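Local coordinates for thioredoxin domain-containing protein (Silicibacter pomeroyi, PDB 3EYT) that is of unknown function but, as a thioredoxin-fold member of the AhpC/TSA family, probably acts as an oxidoreductase with an antioxidant role, at residues C[24-27]-C[28-31]; C[56-60]-C[61-65]; C[107-110]-C[111-115]. One frame throughout, in Å; residues are numbered along the deposited sequence. Where two conformers were deposited one is given.

All three contacts are local, each a turn, loop or short helix of a thioredoxin-like fold. Contacts 1 and 2 sit where the chain enters the neighbouring parallel strands 30-36 and 63-69, and they touch: the ammonium of Lys29 reaches the carbonyl oxygen of Glu60, and Val30 O meets Ala64 N. Contact 1 is partly buried, a beta turn with a leucine-isoleucine pair beneath it, whereas contact 2 is a surface loop rich in charged residues with one buried valine. Contact 3 stands apart, its centre about 24 Å from that of contact 2 across the chain's centre. It is a short helix with a Schellman end, its selenomethionine pair and tyrosine largely buried.

Contact 1 of 3, residues C[24-27]-C[28-31]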
# COMPACT_ATOMS: atom_id res chain seq x y z
N ALA C 24 -27.10 4.08 -10.63
CA ALA C 24 -28.20 5.00 -10.99
C ALA C 24 -27.87 5.84 -12.23
O ALA C 24 -28.72 5.99 -13.12
CB ALA C 24 -28.59 5.89 -9.80
N ASP C 25 -26.65 6.36 -12.31
CA ASP C 25 -26.14 7.04 -13.51
C ASP C 25 -26.26 6.21 -14.78
O ASP C 25 -26.32 6.76 -15.89
CB ASP C 25 -24.64 7.31 -13.38
CG ASP C 25 -24.29 8.38 -12.36
OD1 ASP C 25 -25.21 9.09 -11.89
OD2 ASP C 25 -23.08 8.49 -12.05
N LEU C 26 -26.25 4.89 -14.62
CA LEU C 26 -26.16 3.98 -15.77
C LEU C 26 -27.49 3.29 -16.07
O LEU C 26 -27.55 2.41 -16.92
CB LEU C 26 -25.04 2.95 -15.54
CG LEU C 26 -23.60 3.46 -15.46
CD1 LEU C 26 -22.65 2.35 -15.06
CD2 LEU C 26 -23.13 4.12 -16.75
N ARG C 27 -28.54 3.71 -15.36
CA ARG C 27 -29.91 3.26 -15.61
C ARG C 27 -30.23 3.31 -17.10
O ARG C 27 -29.98 4.32 -17.77
CB ARG C 27 -30.91 4.13 -14.86
CG ARG C 27 -31.04 3.78 -13.40
CD ARG C 27 -31.91 2.56 -13.22
NE ARG C 27 -31.39 1.74 -12.14
CZ ARG C 27 -31.28 2.15 -10.89
NH1 ARG C 27 -30.79 1.33 -9.98
NH2 ARG C 27 -31.64 3.38 -10.54
N GLY C 28 -30.79 2.22 -17.61
CA GLY C 28 -31.17 2.12 -19.04
C GLY C 28 -30.13 1.44 -19.93
O GLY C 28 -30.44 1.05 -21.06
N LYS C 29 -28.90 1.34 -19.44
CA LYS C 29 -27.85 0.54 -20.08
C LYS C 29 -27.79 -0.80 -19.37
O LYS C 29 -28.06 -0.88 -18.17
CB LYS C 29 -26.46 1.16 -19.92
CG LYS C 29 -26.23 2.45 -20.68
CD LYS C 29 -25.01 3.13 -20.09
CE LYS C 29 -24.71 4.44 -20.80
NZ LYS C 29 -24.70 4.23 -22.27
N VAL C 30 -27.45 -1.83 -20.13
CA VAL C 30 -27.04 -3.09 -19.56
C VAL C 30 -25.62 -2.83 -19.02
O VAL C 30 -24.81 -2.15 -19.64
CB VAL C 30 -27.12 -4.22 -20.61
CG1 VAL C 30 -26.48 -5.51 -20.10
CG2 VAL C 30 -28.58 -4.47 -21.00
N ILE C 31 -25.35 -3.32 -17.81
CA ILE C 31 -24.05 -3.07 -17.19
C ILE C 31 -23.34 -4.40 -16.95
O ILE C 31 -23.94 -5.36 -16.40
CB ILE C 31 -24.21 -2.31 -15.86
CG1 ILE C 31 -25.11 -1.08 -16.06
CG2 ILE C 31 -22.85 -1.93 -15.26
CD1 ILE C 31 -25.59 -0.47 -14.76
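Leu26 and Ile31 meet beneath a type II beta turn, Leu26 to Lys29, that delivers the chain into strand 30-36 of the thioredoxin-like sheet. The turn is closed by Lys29 N, which donates to Leu26 O at 3.1 Å with an N-H...O angle of 158°; the donor is tilted moderately from the carbonyl plane. Gly28 occupies the third position of the turn with a positive phi of 96°, where a CB would be jammed against the carbonyl oxygen of Arg27, and this explains the glycine.

Under the turn the two branched aliphatic side chains cross at about a right angle. Ile31 sends its longer branch back toward the loop: CG1 lies anti to the carbonyl carbon (chi1 -50°), and with chi2 extended its terminal CD1 comes 3.6 Å from Leu26 CB. The same methyl lies 4.1 Å from Leu26 CD1, so it covers the root of the leucine and one of its two methyls. The other methyl, CD2, faces the aliphatic part of Lys29, 4.0 Å from its CD. Leucine and isoleucine suit these buried places because their branched apolar ends pack between the turn and Ala64 and Leu66 of strand 63-69, and carry no polar atom that would need a partner there.

Lys29 suits a place that is apolar at its root and polar at its end. Its CB lies beside Leu26 O, and its methylenes run extended as far as CE; a bend at chi4 then turns the ammonium to two backbone carbonyls, so that NZ donates hydrogen bonds to both Glu60 O and Asp61 O.

Contact 2 of 3, residues C[56-60]-C[61-65]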
# COMPACT_ATOMS: atom_id res chain seq x y z
N ALA C 56 -15.25 -4.35 -26.51
CA ALA C 56 -15.07 -4.26 -27.95
C ALA C 56 -16.31 -4.74 -28.71
O ALA C 56 -16.62 -4.22 -29.76
CB ALA C 56 -13.80 -5.02 -28.41
N ALA C 57 -17.04 -5.72 -28.18
CA ALA C 57 -18.15 -6.31 -28.96
C ALA C 57 -19.47 -5.54 -28.94
O ALA C 57 -20.25 -5.64 -29.90
CB ALA C 57 -18.38 -7.79 -28.62
N PHE C 58 -19.72 -4.76 -27.89
CA PHE C 58 -20.97 -4.00 -27.76
C PHE C 58 -20.74 -2.48 -27.74
O PHE C 58 -19.68 -2.01 -27.32
CB PHE C 58 -21.75 -4.46 -26.51
CG PHE C 58 -22.15 -5.90 -26.55
CD1 PHE C 58 -23.32 -6.30 -27.19
CD2 PHE C 58 -21.32 -6.88 -26.00
CE1 PHE C 58 -23.68 -7.65 -27.27
CE2 PHE C 58 -21.67 -8.22 -26.06
CZ PHE C 58 -22.85 -8.61 -26.68
N PRO C 59 -21.73 -1.70 -28.21
CA PRO C 59 -21.50 -0.25 -28.20
C PRO C 59 -21.68 0.40 -26.81
O PRO C 59 -22.51 -0.04 -25.99
CB PRO C 59 -22.55 0.28 -29.20
CG PRO C 59 -23.62 -0.73 -29.21
CD PRO C 59 -22.97 -2.07 -28.89
N GLU C 60 -20.88 1.44 -26.57
CA GLU C 60 -20.86 2.17 -25.30
C GLU C 60 -22.20 2.78 -24.97
O GLU C 60 -22.52 2.99 -23.80
CB GLU C 60 -19.81 3.30 -25.33
CG GLU C 60 -18.51 2.98 -26.07
CD GLU C 60 -17.29 2.73 -25.18
OE1 GLU C 60 -17.43 2.69 -23.93
OE2 GLU C 60 -16.19 2.55 -25.76
N ASP C 61 -23.01 3.09 -25.99
CA ASP C 61 -24.30 3.71 -25.70
C ASP C 61 -25.28 2.69 -25.12
O ASP C 61 -26.20 3.05 -24.39
CB ASP C 61 -24.90 4.41 -26.93
CG ASP C 61 -25.35 3.45 -28.00
OD1 ASP C 61 -24.86 2.30 -28.05
OD2 ASP C 61 -26.22 3.83 -28.81
N LYS C 62 -25.06 1.41 -25.42
CA LYS C 62 -25.98 0.37 -25.00
C LYS C 62 -25.50 -0.43 -23.79
O LYS C 62 -26.30 -0.82 -22.95
CB LYS C 62 -26.28 -0.57 -26.15
CG LYS C 62 -27.13 0.07 -27.26
CD LYS C 62 -27.36 -0.93 -28.41
CE LYS C 62 -28.00 -0.27 -29.66
NZ LYS C 62 -29.06 0.69 -29.25
N VAL C 63 -24.18 -0.67 -23.73
CA VAL C 63 -23.58 -1.52 -22.71
C VAL C 63 -22.45 -0.75 -22.02
O VAL C 63 -21.53 -0.23 -22.68
CB VAL C 63 -23.03 -2.84 -23.31
CG1 VAL C 63 -22.30 -3.71 -22.24
CG2 VAL C 63 -24.16 -3.62 -23.98
N ALA C 64 -22.55 -0.65 -20.70
CA ALA C 64 -21.43 -0.12 -19.91
C ALA C 64 -20.61 -1.29 -19.37
O ALA C 64 -21.17 -2.29 -18.89
CB ALA C 64 -21.95 0.75 -18.73
N VAL C 65 -19.29 -1.18 -19.46
CA VAL C 65 -18.39 -2.17 -18.90
C VAL C 65 -17.53 -1.47 -17.85
O VAL C 65 -16.89 -0.46 -18.13
CB VAL C 65 -17.46 -2.81 -19.98
CG1 VAL C 65 -16.45 -3.80 -19.34
CG2 VAL C 65 -18.26 -3.52 -21.05
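The Phe58 ring meets Val63 obliquely, neither squarely on a face nor at an edge: the nearest methyl, Val63 CG2, is 4.0 Å from Phe58 CG, at the root of the ring. The same methyl comes closer to the stem, with Val63 CG2 3.6 Å from Phe58 CB. Asp61 OD1 comes up beside the CB-CG edge of the Pro59 ring, 3.3 Å from Pro59 CB and slightly farther from CG. Asp61 holds its CG between the backbone N and the carbonyl carbon (chi1 70°), and this turns the carboxylate back toward the proline. The methylenes of Lys62 pass beside the same ring, with CD 3.8 Å from Pro59 CG, before the chain bends at its charged end.

The loop is gathered on one oxygen. Pro59 O accepts from Val63 N at 2.9 Å, nearly in line with the carbonyl bond, and from Lys62 N at 3.0 Å, well above the carbonyl plane. Two amides thus grip a single carbonyl and tie down the turn. Proline, with no N-H to satisfy, suits the start of such a loop, and the charged residues that follow suit an exposed bend.

Arg55, near the end of helix 41-57, braces the loop through a salt bridge to Glu60 OE1 and hydrogen bonds to Phe58 O and Val63 O. The stretch is the return connection of a beta-alpha-beta unit, leading from that helix into strand 63-69. Phe58 and Val63 suit their places by presenting apolar surface to Leu151 of helix 140-151, Phe58 also to Ile147, while Ala64 pairs with strand 30-36.

Contact 3 of 3, residues C[107-110]-C[111-115]; sequences PRTM and AAYQM
Met110 O receives Met115 N at 3.2 Å in an almost straight bond, N-H...O angle 178°. This long return bond belongs to the Schellman motif that ends helix 108-112, in which Gln114 takes a positive phi of 57° and turns the chain out of the helix. Just before it, Tyr113 N donates to Thr109 O at 2.9 Å, with a weak second bond to Met110 O. The helical bonds upstream are regular: Ala112 N to Arg108 O at 2.9 Å, and Ala111 N to Pro107 O at 3.1 Å. Pro107, at the N-cap, has no N-H to satisfy and no capping side chain; Asp99 serves the first turn instead, OD1 accepting from Thr109 N and OD2 from Met110 N.

Outside the backbone, Thr109 and Tyr113 lie side by side one turn apart, pointing the same way. The threonine places CG2 anti to its backbone nitrogen, and that methyl lies against the CD1-CE1 side of the ring, 3.7 Å from Tyr113 CD1, while Thr109 O lies at the ring edge near its plane. Thr109 OG1 accepts from Gln10 N; Tyr113 OH donates to Pro7 O.

The two selenomethionines cross obliquely. Met110 has an extended chain, and its CG lies 3.8 Å from Met115 CB; Met115 SE also approaches that CG, at 4.0 Å. The unbranched methionine chain, here with selenium replacing sulfur, suits this buried junction under the helix end. Leu68 of strand 63-69 and Leu122 of strand 120-124 receive Met115, and Tyr113 packs on Leu122 and Ile124.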
# COMPACT_ATOMS: atom_id res chain seq x y z
N PRO C 107 -13.78 -6.48 0.78
CA PRO C 107 -14.24 -5.10 0.65
C PRO C 107 -15.77 -5.01 0.53
O PRO C 107 -16.44 -6.04 0.38
CB PRO C 107 -13.52 -4.60 -0.59
CG PRO C 107 -13.30 -5.86 -1.45
CD PRO C 107 -13.14 -7.00 -0.47
N ARG C 108 -16.32 -3.78 0.57
CA ARG C 108 -17.76 -3.61 0.85
C ARG C 108 -18.68 -4.06 -0.28
O ARG C 108 -19.71 -4.71 -0.03
CB ARG C 108 -18.09 -2.15 1.25
CG ARG C 108 -17.34 -1.72 2.51
CD ARG C 108 -17.90 -0.48 3.14
NE ARG C 108 -19.32 -0.61 3.44
CZ ARG C 108 -19.81 -0.97 4.62
NH1 ARG C 108 -19.01 -1.24 5.65
NH2 ARG C 108 -21.12 -1.06 4.78
N THR C 109 -18.35 -3.68 -1.51
CA THR C 109 -19.22 -4.04 -2.66
C THR C 109 -19.16 -5.54 -2.92
O THR C 109 -20.19 -6.22 -3.16
CB THR C 109 -18.81 -3.26 -3.92
OG1 THR C 109 -18.68 -1.88 -3.58
CG2 THR C 109 -19.83 -3.43 -5.05
N MSE C 110 -17.95 -6.08 -2.84
CA MSE C 110 -17.79 -7.53 -2.95
C MSE C 110 -18.67 -8.30 -1.95
O MSE C 110 -19.34 -9.26 -2.35
CB MSE C 110 -16.33 -7.93 -2.70
CG MSE C 110 -16.07 -9.39 -3.08
SE MSE C 110 -14.24 -9.96 -2.72
CE MSE C 110 -14.47 -11.81 -3.31
N ALA C 111 -18.67 -7.89 -0.68
CA ALA C 111 -19.52 -8.51 0.34
C ALA C 111 -20.99 -8.29 0.05
O ALA C 111 -21.77 -9.22 0.16
CB ALA C 111 -19.17 -8.01 1.76
N ALA C 112 -21.38 -7.06 -0.33
CA ALA C 112 -22.77 -6.76 -0.66
C ALA C 112 -23.30 -7.68 -1.76
O ALA C 112 -24.48 -8.07 -1.74
CB ALA C 112 -22.93 -5.28 -1.10
N TYR C 113 -22.43 -8.05 -2.70
CA TYR C 113 -22.84 -8.89 -3.81
C TYR C 113 -22.72 -10.38 -3.53
O TYR C 113 -23.08 -11.20 -4.40
CB TYR C 113 -22.08 -8.51 -5.10
CG TYR C 113 -22.72 -7.36 -5.85
CD1 TYR C 113 -22.50 -6.03 -5.45
CD2 TYR C 113 -23.57 -7.59 -6.92
CE1 TYR C 113 -23.12 -4.97 -6.10
CE2 TYR C 113 -24.17 -6.54 -7.60
CZ TYR C 113 -23.95 -5.24 -7.18
OH TYR C 113 -24.56 -4.19 -7.84
N GLN C 114 -22.19 -10.73 -2.36
CA GLN C 114 -21.96 -12.12 -1.95
C GLN C 114 -21.05 -12.84 -2.98
O GLN C 114 -21.30 -13.99 -3.34
CB GLN C 114 -23.31 -12.84 -1.78
CG GLN C 114 -24.27 -12.04 -0.87
CD GLN C 114 -25.65 -12.68 -0.73
OE1 GLN C 114 -26.48 -12.57 -1.63
NE2 GLN C 114 -25.87 -13.33 0.37
N MSE C 115 -20.00 -12.16 -3.43
CA MSE C 115 -19.11 -12.79 -4.42
C MSE C 115 -18.30 -13.87 -3.78
O MSE C 115 -17.98 -13.80 -2.59
CB MSE C 115 -18.23 -11.73 -5.10
CG MSE C 115 -19.05 -10.64 -5.72
SE MSE C 115 -17.78 -9.43 -6.65
CE MSE C 115 -19.00 -7.94 -7.04